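Local coordinates for Ras GTPase-activating-like protein IQGAP2 (Homo sapiens, PDB 5CJP) that carries a Ras-GAP-related helical domain and, like other IQGAPs, probably binds GTP-loaded Rho-family GTPases without speeding GTP hydrolysis, at residues S56-E61 against E319-D324; L67-L72 against A206-N211; S99-A104 against Y200-I205. All coordinates share one frame; numbering follows the deposited sequence.

Contact 1. Residues S56-E61 against E319-D324; sequences SNQREE and EKFNMD. With GTP (guanosine-5'-triphosphate), chain G.
The side chains of Q58 and F321 run antiparallel alongside each other, and the amide plane lies only 26° from that of the ring. CB of Q58 stands 4.2 Å above one face of the F321 ring, offset toward its rim, while NE2 of Q58 reaches back to CB of F321 at 3.8 Å. With CG of Q58 set between the backbone N and the carbonyl carbon, the extended chain runs out alongside the ring. The amide is engaged at both ends: OE1 bonds to OH of Y326, NE2 to an acidic side chain of another protein chain. The E61 side chain runs across that of F321, though its carboxylate plane is turned only 29° from the ring, and OE1 of E61 lies 3.9 Å from CZ of F321. M323, bent at chi2 and chi3, lays its CE 4.0 Å from CA of R59. These residues join the first turn of helix 58-79 to the segment that follows helix 317-320, and the same turn forms part of a GTP pocket. R59 and E60 set out from the helix on the side away from 319-324 and pair with each other, NE of R59 to OE1 of E60 at 3.0 Å through the syn lone pair. The pair then takes one ribose hydroxyl each: NH2 of R59 donates to O3' of GTP at 2.7 Å (N-H...O 136°), and OE2 of E60 accepts from O2' of GTP at 2.7 Å.

Contact 2. Residues L67-L72 against A206-N211; sequences LFKTAL and AKVLKN
This is apolar helix-to-helix packing inside the Ras-GAP family region, between helix 58-79 and helix 200-216. The two short segments run in nearly the same direction, their axes 21° apart and 10.0 Å from each other at closest approach, and K69 and V208 are nearest in the backbone, with 6.6 Å between their CA atoms. V208 points at the other helix and sets both methyls against the aliphatic part of K69: CG2 of V208 lies 3.6 Å from CG of K69, and CG1 of V208 3.8 Å from the same atom. The two side chains cross at about a right angle, and K69 then bends at chi3 (81°), which carries its amino group away from the interface. One turn on, L72 has CG opposite its own backbone N (chi1 179°) and sends CD2 into the angle between two residues, 3.8 Å from CB of L209 and 4.0 Å from CG1 of V208. No hydrogen bond crosses; contact rests on carbon against carbon, with 189 Å² buried in all. Around this pair, F68 faces helix 92-102 at V93, M96 and V97 and meets F33 of helix 25-34, whereas L209 packs on I228 and L232 of helix 222-243.

Contact 3. Residues S99-A104 against Y200-I205; sequences SFNRGA and YGLRYI
A chi1 of -83° swings CG of N101 to the side of its backbone N, and the amide beyond meets L202. L202 points its CB at the asparagine, and with CG anti to the backbone N (chi1 177°) the rest of the side chain runs on past it. The touch is between the amide and the root of the leucine: CG of N101 lies 3.7 Å from CB of L202, and ND2 of N101 is 3.8 Å from CA of L202. OD1 of N101 comes within 3.5 Å of N of L202, yet no hydrogen bond forms across the contact. Beside it, G201 offers only backbone, with its C 4.2 Å from OD1 of N101. Helix 92-102 thus meets the first turn of helix 200-216 through N101, both belonging to the all-helical Ras-GAP family region. ND2 of N101 donates to the carbonyl oxygen of V97, one turn back in its own helix, which helps fix the rotation of the amide; the N101 side chain also touches P199. With an alanine here the amide is gone, which would probably open a gap beside L202 CB and cost V97 O this side-chain donor. The L202 side chain also packs against L233 and Y237 of helix 222-243.

Helix 58-79 serves contacts 1 and 2, and helix 200-216 serves contacts 2 and 3. All three bury most of their touching residues, but their depth differs: the centres lie about 10, 17 and 23 Å from the chain centre for contacts 3, 2 and 1. Contact 1, the outermost, also rests on packing between its segments; its polar chemistry is turned to GTP and another protein chain beside it. Contact 2 is aliphatic, and contact 3 sets an amide against a leucine and bare backbone. Contacts 2 and 3 touch through I205, which meets F68 and L72, and through Y204, which meets K69, while Y200 packs on K320 and F321 of contact 1. Contacts 1 and 2 do not touch.

Contact 1. Residues S56-E61 against E319-D324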
loop_
_atom_site.group_PDB
_atom_site.type_symbol
_atom_site.label_atom_id
_atom_site.label_comp_id
_atom_site.label_asym_id
_atom_site.label_seq_id
_atom_site.Cartn_x
_atom_site.Cartn_y
_atom_site.Cartn_z
ATOM N N SER E 56 14.462 -8.671 11.296
ATOM C CA SER E 56 14.950 -9.207 10.041
ATOM C C SER E 56 16.473 -9.279 9.996
ATOM O O SER E 56 17.032 -9.912 9.109
ATOM C CB SER E 56 14.408 -8.392 8.867
ATOM O OG SER E 56 14.760 -7.025 8.956
ATOM N N ASN E 57 17.145 -8.625 10.943
ATOM C CA ASN E 57 18.605 -8.670 11.010
ATOM C C ASN E 57 18.968 -9.316 12.330
ATOM O O ASN E 57 18.264 -9.129 13.318
ATOM C CB ASN E 57 19.179 -7.272 10.877
ATOM C CG ASN E 57 18.992 -6.718 9.491
ATOM O OD1 ASN E 57 19.668 -7.128 8.560
ATOM N ND2 ASN E 57 18.059 -5.797 9.341
ATOM N N GLN E 58 20.060 -10.075 12.350
ATOM C CA GLN E 58 20.438 -10.803 13.558
ATOM C C GLN E 58 20.557 -10.063 14.891
ATOM O O GLN E 58 20.095 -10.595 15.904
ATOM C CB GLN E 58 21.697 -11.640 13.294
ATOM C CG GLN E 58 22.980 -10.866 13.089
ATOM C CD GLN E 58 24.126 -11.802 12.743
ATOM O OE1 GLN E 58 25.281 -11.391 12.692
ATOM N NE2 GLN E 58 23.802 -13.069 12.497
ATOM N N ARG E 59 21.137 -8.859 14.920
ATOM C CA ARG E 59 21.247 -8.147 16.196
ATOM C C ARG E 59 19.856 -7.955 16.836
ATOM O O ARG E 59 19.677 -8.185 18.042
ATOM C CB ARG E 59 21.943 -6.789 16.031
ATOM C CG ARG E 59 21.984 -5.992 17.327
ATOM C CD ARG E 59 22.709 -4.677 17.199
ATOM N NE ARG E 59 22.044 -3.748 16.288
ATOM C CZ ARG E 59 22.514 -2.538 15.998
ATOM N NH1 ARG E 59 23.643 -2.128 16.564
ATOM N NH2 ARG E 59 21.884 -1.752 15.128
ATOM N N GLU E 60 18.868 -7.566 16.026
ATOM C CA GLU E 60 17.480 -7.357 16.504
ATOM C C GLU E 60 16.785 -8.672 16.853
ATOM O O GLU E 60 16.045 -8.759 17.831
ATOM C CB GLU E 60 16.650 -6.609 15.447
ATOM C CG GLU E 60 17.002 -5.138 15.301
ATOM C CD GLU E 60 18.477 -4.902 15.036
ATOM O OE1 GLU E 60 19.139 -4.270 15.885
ATOM O OE2 GLU E 60 18.973 -5.346 13.984
ATOM N N GLU E 61 17.014 -9.702 16.047
ATOM C CA GLU E 61 16.425 -10.989 16.346
ATOM C C GLU E 61 17.042 -11.498 17.655
ATOM O O GLU E 61 16.399 -12.204 18.431
ATOM C CB GLU E 61 16.676 -11.980 15.210
ATOM C CG GLU E 61 16.181 -13.390 15.525
ATOM C CD GLU E 61 16.303 -14.339 14.344
ATOM O OE1 GLU E 61 17.247 -14.187 13.530
ATOM O OE2 GLU E 61 15.457 -15.251 14.244
ATOM N N GLU E 319 26.379 -17.192 21.037
ATOM C CA GLU E 319 27.300 -17.977 20.233
ATOM C C GLU E 319 26.737 -18.229 18.831
ATOM O O GLU E 319 27.446 -18.061 17.838
ATOM C CB GLU E 319 27.618 -19.315 20.926
ATOM C CG GLU E 319 27.840 -19.212 22.439
ATOM C CD GLU E 319 28.639 -17.983 22.821
ATOM O OE1 GLU E 319 29.604 -17.653 22.093
ATOM O OE2 GLU E 319 28.306 -17.348 23.847
ATOM N N LYS E 320 25.466 -18.616 18.742
ATOM C CA LYS E 320 24.862 -18.893 17.435
ATOM C C LYS E 320 25.151 -17.775 16.431
ATOM O O LYS E 320 25.543 -18.032 15.295
ATOM C CB LYS E 320 23.364 -19.108 17.583
ATOM C CG LYS E 320 22.691 -19.653 16.347
ATOM C CD LYS E 320 23.225 -21.009 15.940
ATOM C CE LYS E 320 22.450 -21.537 14.741
ATOM N NZ LYS E 320 23.067 -22.746 14.120
ATOM N N PHE E 321 24.925 -16.533 16.838
ATOM C CA PHE E 321 25.267 -15.409 15.981
ATOM C C PHE E 321 26.517 -14.901 16.713
ATOM O O PHE E 321 26.480 -14.741 17.929
ATOM C CB PHE E 321 24.196 -14.319 16.016
ATOM C CG PHE E 321 22.773 -14.826 16.002
ATOM C CD1 PHE E 321 22.395 -15.904 15.206
ATOM C CD2 PHE E 321 21.786 -14.151 16.722
ATOM C CE1 PHE E 321 21.054 -16.297 15.122
ATOM C CE2 PHE E 321 20.436 -14.536 16.647
ATOM C CZ PHE E 321 20.070 -15.608 15.844
ATOM N N ASN E 322 27.631 -14.684 16.030
ATOM C CA ASN E 322 28.795 -14.179 16.747
ATOM C C ASN E 322 28.491 -12.755 17.173
ATOM O O ASN E 322 28.990 -11.801 16.581
ATOM C CB ASN E 322 30.024 -14.205 15.857
ATOM C CG ASN E 322 30.426 -15.603 15.496
ATOM O OD1 ASN E 322 30.631 -16.444 16.374
ATOM N ND2 ASN E 322 30.540 -15.872 14.200
ATOM N N MET E 323 27.668 -12.623 18.205
ATOM C CA MET E 323 27.255 -11.326 18.702
ATOM C C MET E 323 28.402 -10.395 19.073
ATOM O O MET E 323 28.197 -9.185 19.204
ATOM C CB MET E 323 26.297 -11.496 19.888
ATOM C CG MET E 323 24.908 -12.036 19.491
ATOM S SD MET E 323 24.067 -11.099 18.125
ATOM C CE MET E 323 23.838 -9.540 18.957
ATOM N N ASP E 324 29.604 -10.948 19.219
ATOM C CA ASP E 324 30.761 -10.137 19.566
ATOM C C ASP E 324 31.041 -9.106 18.487
ATOM O O ASP E 324 31.645 -8.061 18.749
ATOM C CB ASP E 324 31.990 -11.021 19.800
ATOM C CG ASP E 324 31.970 -11.694 21.165
ATOM O OD1 ASP E 324 31.784 -10.975 22.173
ATOM O OD2 ASP E 324 32.146 -12.934 21.230
HETATM P PG GTP G . 14.795 1.488 6.985
HETATM O O1G GTP G . 14.229 1.781 5.507
HETATM O O2G GTP G . 15.278 2.720 7.655
HETATM O O3G GTP G . 13.596 0.791 7.796
HETATM O O3B GTP G . 15.908 0.338 6.803
HETATM P PB GTP G . 17.492 0.646 6.855
HETATM O O1B GTP G . 18.061 0.254 5.547
HETATM O O2B GTP G . 17.703 2.032 7.331
HETATM O O3A GTP G . 17.967 -0.373 8.009
HETATM P PA GTP G . 19.276 -0.064 8.899
HETATM O O1A GTP G . 20.284 0.581 8.025
HETATM O O2A GTP G . 18.858 0.626 10.139
HETATM O "O5'" GTP G . 19.765 -1.550 9.278
HETATM C "C5'" GTP G . 18.968 -2.353 10.153
HETATM C "C4'" GTP G . 19.854 -3.365 10.879
HETATM O "O4'" GTP G . 20.597 -4.174 9.955
HETATM C "C3'" GTP G . 20.931 -2.613 11.658
HETATM O "O3'" GTP G . 20.356 -2.149 12.884
HETATM C "C2'" GTP G . 21.866 -3.785 11.935
HETATM O "O2'" GTP G . 21.312 -4.635 12.941
HETATM C "C1'" GTP G . 21.843 -4.515 10.590
HETATM N N9 GTP G . 22.936 -4.053 9.707
HETATM C C8 GTP G . 22.942 -2.964 8.940
HETATM N N7 GTP G . 24.075 -2.921 8.246
HETATM C C5 GTP G . 24.811 -3.986 8.576
HETATM C C6 GTP G . 26.044 -4.460 8.166
HETATM O O6 GTP G . 26.729 -3.857 7.337
HETATM N N1 GTP G . 26.514 -5.660 8.720
HETATM C C2 GTP G . 25.740 -6.334 9.670
HETATM N N2 GTP G . 26.194 -7.455 10.224
HETATM N N3 GTP G . 24.547 -5.847 10.035
HETATM C C4 GTP G . 24.076 -4.706 9.512
#

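Contact 2. Residues L67-L72 against A206-N211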
loop_
_atom_site.group_PDB
_atom_site.type_symbol
_atom_site.label_atom_id
_atom_site.label_comp_id
_atom_site.label_asym_id
_atom_site.label_seq_id
_atom_site.Cartn_x
_atom_site.Cartn_y
_atom_site.Cartn_z
ATOM N N LEU E 67 14.181 -11.308 24.765
ATOM C CA LEU E 67 12.904 -10.837 25.291
ATOM C C LEU E 67 12.050 -12.075 25.559
ATOM O O LEU E 67 11.485 -12.238 26.637
ATOM C CB LEU E 67 12.221 -9.930 24.268
ATOM C CG LEU E 67 10.954 -9.158 24.634
ATOM C CD1 LEU E 67 9.793 -9.729 23.901
ATOM C CD2 LEU E 67 10.740 -9.156 26.133
ATOM N N PHE E 68 11.963 -12.950 24.566
ATOM C CA PHE E 68 11.198 -14.187 24.700
ATOM C C PHE E 68 11.677 -14.987 25.900
ATOM O O PHE E 68 10.868 -15.439 26.728
ATOM C CB PHE E 68 11.349 -15.045 23.444
ATOM C CG PHE E 68 10.527 -14.569 22.296
ATOM C CD1 PHE E 68 10.809 -15.000 21.003
ATOM C CD2 PHE E 68 9.445 -13.705 22.503
ATOM C CE1 PHE E 68 10.019 -14.577 19.926
ATOM C CE2 PHE E 68 8.655 -13.281 21.439
ATOM C CZ PHE E 68 8.937 -13.716 20.150
ATOM N N LYS E 69 12.995 -15.149 25.996
ATOM C CA LYS E 69 13.593 -15.904 27.086
ATOM C C LYS E 69 13.200 -15.411 28.475
ATOM O O LYS E 69 12.593 -16.144 29.266
ATOM C CB LYS E 69 15.117 -15.883 26.970
ATOM C CG LYS E 69 15.779 -16.897 27.878
ATOM C CD LYS E 69 17.275 -16.716 27.978
ATOM C CE LYS E 69 17.612 -15.609 28.961
ATOM N NZ LYS E 69 19.071 -15.587 29.307
ATOM N N THR E 70 13.543 -14.170 28.783
ATOM C CA THR E 70 13.238 -13.645 30.100
ATOM C C THR E 70 11.746 -13.657 30.414
ATOM O O THR E 70 11.357 -13.863 31.562
ATOM C CB THR E 70 13.763 -12.226 30.256
ATOM O OG1 THR E 70 12.849 -11.324 29.634
ATOM C CG2 THR E 70 15.118 -12.093 29.592
ATOM N N ALA E 71 10.916 -13.442 29.400
ATOM C CA ALA E 71 9.470 -13.445 29.600
ATOM C C ALA E 71 8.988 -14.861 29.889
ATOM O O ALA E 71 8.108 -15.064 30.724
ATOM C CB ALA E 71 8.747 -12.877 28.360
ATOM N N LEU E 72 9.546 -15.843 29.188
ATOM C CA LEU E 72 9.147 -17.224 29.432
ATOM C C LEU E 72 9.598 -17.642 30.832
ATOM O O LEU E 72 8.852 -18.307 31.548
ATOM C CB LEU E 72 9.743 -18.169 28.375
ATOM C CG LEU E 72 9.461 -19.685 28.452
ATOM C CD1 LEU E 72 7.979 -19.990 28.650
ATOM C CD2 LEU E 72 9.968 -20.319 27.181
ATOM N N ALA E 206 12.494 -23.629 22.792
ATOM C CA ALA E 206 12.128 -24.949 23.283
ATOM C C ALA E 206 13.198 -25.321 24.302
ATOM O O ALA E 206 12.904 -25.874 25.361
ATOM C CB ALA E 206 12.110 -25.961 22.149
ATOM N N LYS E 207 14.448 -25.004 23.981
ATOM C CA LYS E 207 15.554 -25.277 24.891
ATOM C C LYS E 207 15.369 -24.488 26.183
ATOM O O LYS E 207 15.407 -25.050 27.269
ATOM C CB LYS E 207 16.880 -24.897 24.242
ATOM C CG LYS E 207 18.059 -24.973 25.187
ATOM C CD LYS E 207 19.334 -24.702 24.429
ATOM C CE LYS E 207 20.467 -24.388 25.360
ATOM N NZ LYS E 207 21.679 -24.167 24.563
ATOM N N VAL E 208 15.172 -23.179 26.063
ATOM C CA VAL E 208 14.946 -22.333 27.230
ATOM C C VAL E 208 13.788 -22.879 28.045
ATOM O O VAL E 208 13.878 -23.006 29.262
ATOM C CB VAL E 208 14.567 -20.904 26.831
ATOM C CG1 VAL E 208 13.890 -20.201 28.014
ATOM C CG2 VAL E 208 15.804 -20.149 26.385
ATOM N N LEU E 209 12.692 -23.174 27.361
ATOM C CA LEU E 209 11.508 -23.702 28.005
ATOM C C LEU E 209 11.840 -24.939 28.831
ATOM O O LEU E 209 11.562 -24.982 30.028
ATOM C CB LEU E 209 10.451 -24.033 26.946
ATOM C CG LEU E 209 9.242 -24.864 27.371
ATOM C CD1 LEU E 209 8.622 -24.256 28.593
ATOM C CD2 LEU E 209 8.233 -24.938 26.234
ATOM N N LYS E 210 12.425 -25.944 28.190
ATOM C CA LYS E 210 12.788 -27.178 28.875
ATOM C C LYS E 210 13.729 -26.970 30.061
ATOM O O LYS E 210 13.444 -27.416 31.164
ATOM C CB LYS E 210 13.418 -28.160 27.875
ATOM C CG LYS E 210 14.064 -29.388 28.500
ATOM C CD LYS E 210 13.954 -30.593 27.580
ATOM C CE LYS E 210 15.269 -31.339 27.443
ATOM N NZ LYS E 210 16.208 -30.594 26.560
ATOM N N ASN E 211 14.847 -26.291 29.832
ATOM C CA ASN E 211 15.824 -26.065 30.887
ATOM C C ASN E 211 15.286 -25.221 32.018
ATOM O O ASN E 211 15.851 -25.205 33.105
ATOM C CB ASN E 211 17.081 -25.400 30.326
ATOM C CG ASN E 211 17.726 -26.219 29.218
ATOM O OD1 ASN E 211 17.474 -27.422 29.090
ATOM N ND2 ASN E 211 18.571 -25.573 28.417
#

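Contact 3. Residues S99-A104 against Y200-I205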
loop_
_atom_site.group_PDB
_atom_site.type_symbol
_atom_site.label_atom_id
_atom_site.label_comp_id
_atom_site.label_asym_id
_atom_site.label_seq_id
_atom_site.Cartn_x
_atom_site.Cartn_y
_atom_site.Cartn_z
ATOM N N SER E 99 3.678 -17.769 16.672
ATOM C CA SER E 99 3.277 -17.006 15.490
ATOM C C SER E 99 4.477 -16.423 14.786
ATOM O O SER E 99 4.622 -16.552 13.582
ATOM C CB SER E 99 2.344 -15.849 15.857
ATOM O OG SER E 99 1.102 -16.299 16.364
ATOM N N PHE E 100 5.344 -15.772 15.543
ATOM C CA PHE E 100 6.515 -15.161 14.951
ATOM C C PHE E 100 7.352 -16.152 14.166
ATOM O O PHE E 100 7.938 -15.803 13.151
ATOM C CB PHE E 100 7.380 -14.504 16.022
ATOM C CG PHE E 100 8.612 -13.867 15.469
ATOM C CD1 PHE E 100 8.532 -12.663 14.775
ATOM C CD2 PHE E 100 9.856 -14.515 15.568
ATOM C CE1 PHE E 100 9.666 -12.111 14.185
ATOM C CE2 PHE E 100 11.001 -13.971 14.976
ATOM C CZ PHE E 100 10.907 -12.772 14.288
ATOM N N ASN E 101 7.410 -17.394 14.626
ATOM C CA ASN E 101 8.197 -18.387 13.917
ATOM C C ASN E 101 7.502 -18.975 12.690
ATOM O O ASN E 101 8.134 -19.627 11.861
ATOM C CB ASN E 101 8.641 -19.485 14.894
ATOM C CG ASN E 101 9.901 -19.090 15.670
ATOM O OD1 ASN E 101 10.978 -18.983 15.096
ATOM N ND2 ASN E 101 9.761 -18.851 16.958
ATOM N N ARG E 102 6.208 -18.721 12.558
ATOM C CA ARG E 102 5.464 -19.225 11.407
ATOM C C ARG E 102 5.728 -18.402 10.159
ATOM O O ARG E 102 6.003 -18.951 9.088
ATOM C CB ARG E 102 3.955 -19.218 11.676
ATOM C CG ARG E 102 3.439 -20.492 12.275
ATOM C CD ARG E 102 1.948 -20.435 12.576
ATOM N NE ARG E 102 1.550 -21.658 13.261
ATOM C CZ ARG E 102 0.752 -21.684 14.322
ATOM N NH1 ARG E 102 0.251 -20.551 14.817
ATOM N NH2 ARG E 102 0.498 -22.836 14.922
ATOM N N GLY E 103 5.644 -17.084 10.297
ATOM C CA GLY E 103 5.839 -16.235 9.143
ATOM C C GLY E 103 6.903 -15.176 9.256
ATOM O O GLY E 103 6.692 -14.048 8.808
ATOM N N ALA E 104 8.040 -15.540 9.841
ATOM C CA ALA E 104 9.162 -14.622 10.002
ATOM C C ALA E 104 9.776 -14.299 8.637
ATOM O O ALA E 104 9.090 -13.834 7.735
ATOM C CB ALA E 104 10.214 -15.234 10.935
ATOM N N TYR E 200 16.047 -21.662 14.068
ATOM C CA TYR E 200 16.915 -21.624 15.252
ATOM C C TYR E 200 16.156 -21.071 16.468
ATOM O O TYR E 200 16.115 -21.710 17.529
ATOM C CB TYR E 200 18.145 -20.737 15.011
ATOM C CG TYR E 200 18.884 -20.440 16.296
ATOM C CD1 TYR E 200 19.594 -21.440 16.970
ATOM C CD2 TYR E 200 18.793 -19.186 16.899
ATOM C CE1 TYR E 200 20.177 -21.197 18.211
ATOM C CE2 TYR E 200 19.371 -18.931 18.143
ATOM C CZ TYR E 200 20.064 -19.938 18.797
ATOM O OH TYR E 200 20.627 -19.689 20.040
ATOM N N GLY E 201 15.567 -19.876 16.306
ATOM C CA GLY E 201 14.826 -19.244 17.389
ATOM C C GLY E 201 13.770 -20.131 18.046
ATOM O O GLY E 201 13.611 -20.132 19.266
ATOM N N LEU E 202 13.028 -20.876 17.244
ATOM C CA LEU E 202 12.026 -21.764 17.802
ATOM C C LEU E 202 12.700 -22.884 18.612
ATOM O O LEU E 202 12.235 -23.253 19.703
ATOM C CB LEU E 202 11.193 -22.381 16.679
ATOM C CG LEU E 202 10.144 -23.392 17.124
ATOM C CD1 LEU E 202 9.363 -22.803 18.266
ATOM C CD2 LEU E 202 9.223 -23.773 15.956
ATOM N N ARG E 203 13.783 -23.437 18.074
ATOM C CA ARG E 203 14.490 -24.516 18.755
ATOM C C ARG E 203 15.084 -23.983 20.038
ATOM O O ARG E 203 15.123 -24.675 21.060
ATOM C CB ARG E 203 15.622 -25.095 17.883
ATOM C CG ARG E 203 15.164 -26.012 16.760
ATOM C CD ARG E 203 16.336 -26.654 16.024
ATOM N NE ARG E 203 17.003 -27.719 16.776
ATOM C CZ ARG E 203 18.006 -28.458 16.297
ATOM N NH1 ARG E 203 18.453 -28.249 15.071
ATOM N NH2 ARG E 203 18.562 -29.414 17.030
ATOM N N TYR E 204 15.543 -22.740 19.986
ATOM C CA TYR E 204 16.158 -22.139 21.155
ATOM C C TYR E 204 15.164 -21.924 22.292
ATOM O O TYR E 204 15.479 -22.177 23.449
ATOM C CB TYR E 204 16.828 -20.824 20.778
ATOM C CG TYR E 204 17.353 -20.083 21.968
ATOM C CD1 TYR E 204 18.320 -20.651 22.798
ATOM C CD2 TYR E 204 16.835 -18.837 22.312
ATOM C CE1 TYR E 204 18.757 -19.994 23.955
ATOM C CE2 TYR E 204 17.260 -18.174 23.458
ATOM C CZ TYR E 204 18.215 -18.757 24.279
ATOM O OH TYR E 204 18.600 -18.101 25.426
ATOM N N ILE E 205 13.965 -21.463 21.968
ATOM C CA ILE E 205 12.981 -21.246 23.010
ATOM C C ILE E 205 12.536 -22.582 23.611
ATOM O O ILE E 205 12.240 -22.668 24.804
ATOM C CB ILE E 205 11.778 -20.459 22.475
ATOM C CG1 ILE E 205 12.212 -19.021 22.155
ATOM C CG2 ILE E 205 10.658 -20.446 23.494
ATOM C CD1 ILE E 205 12.693 -18.243 23.328
#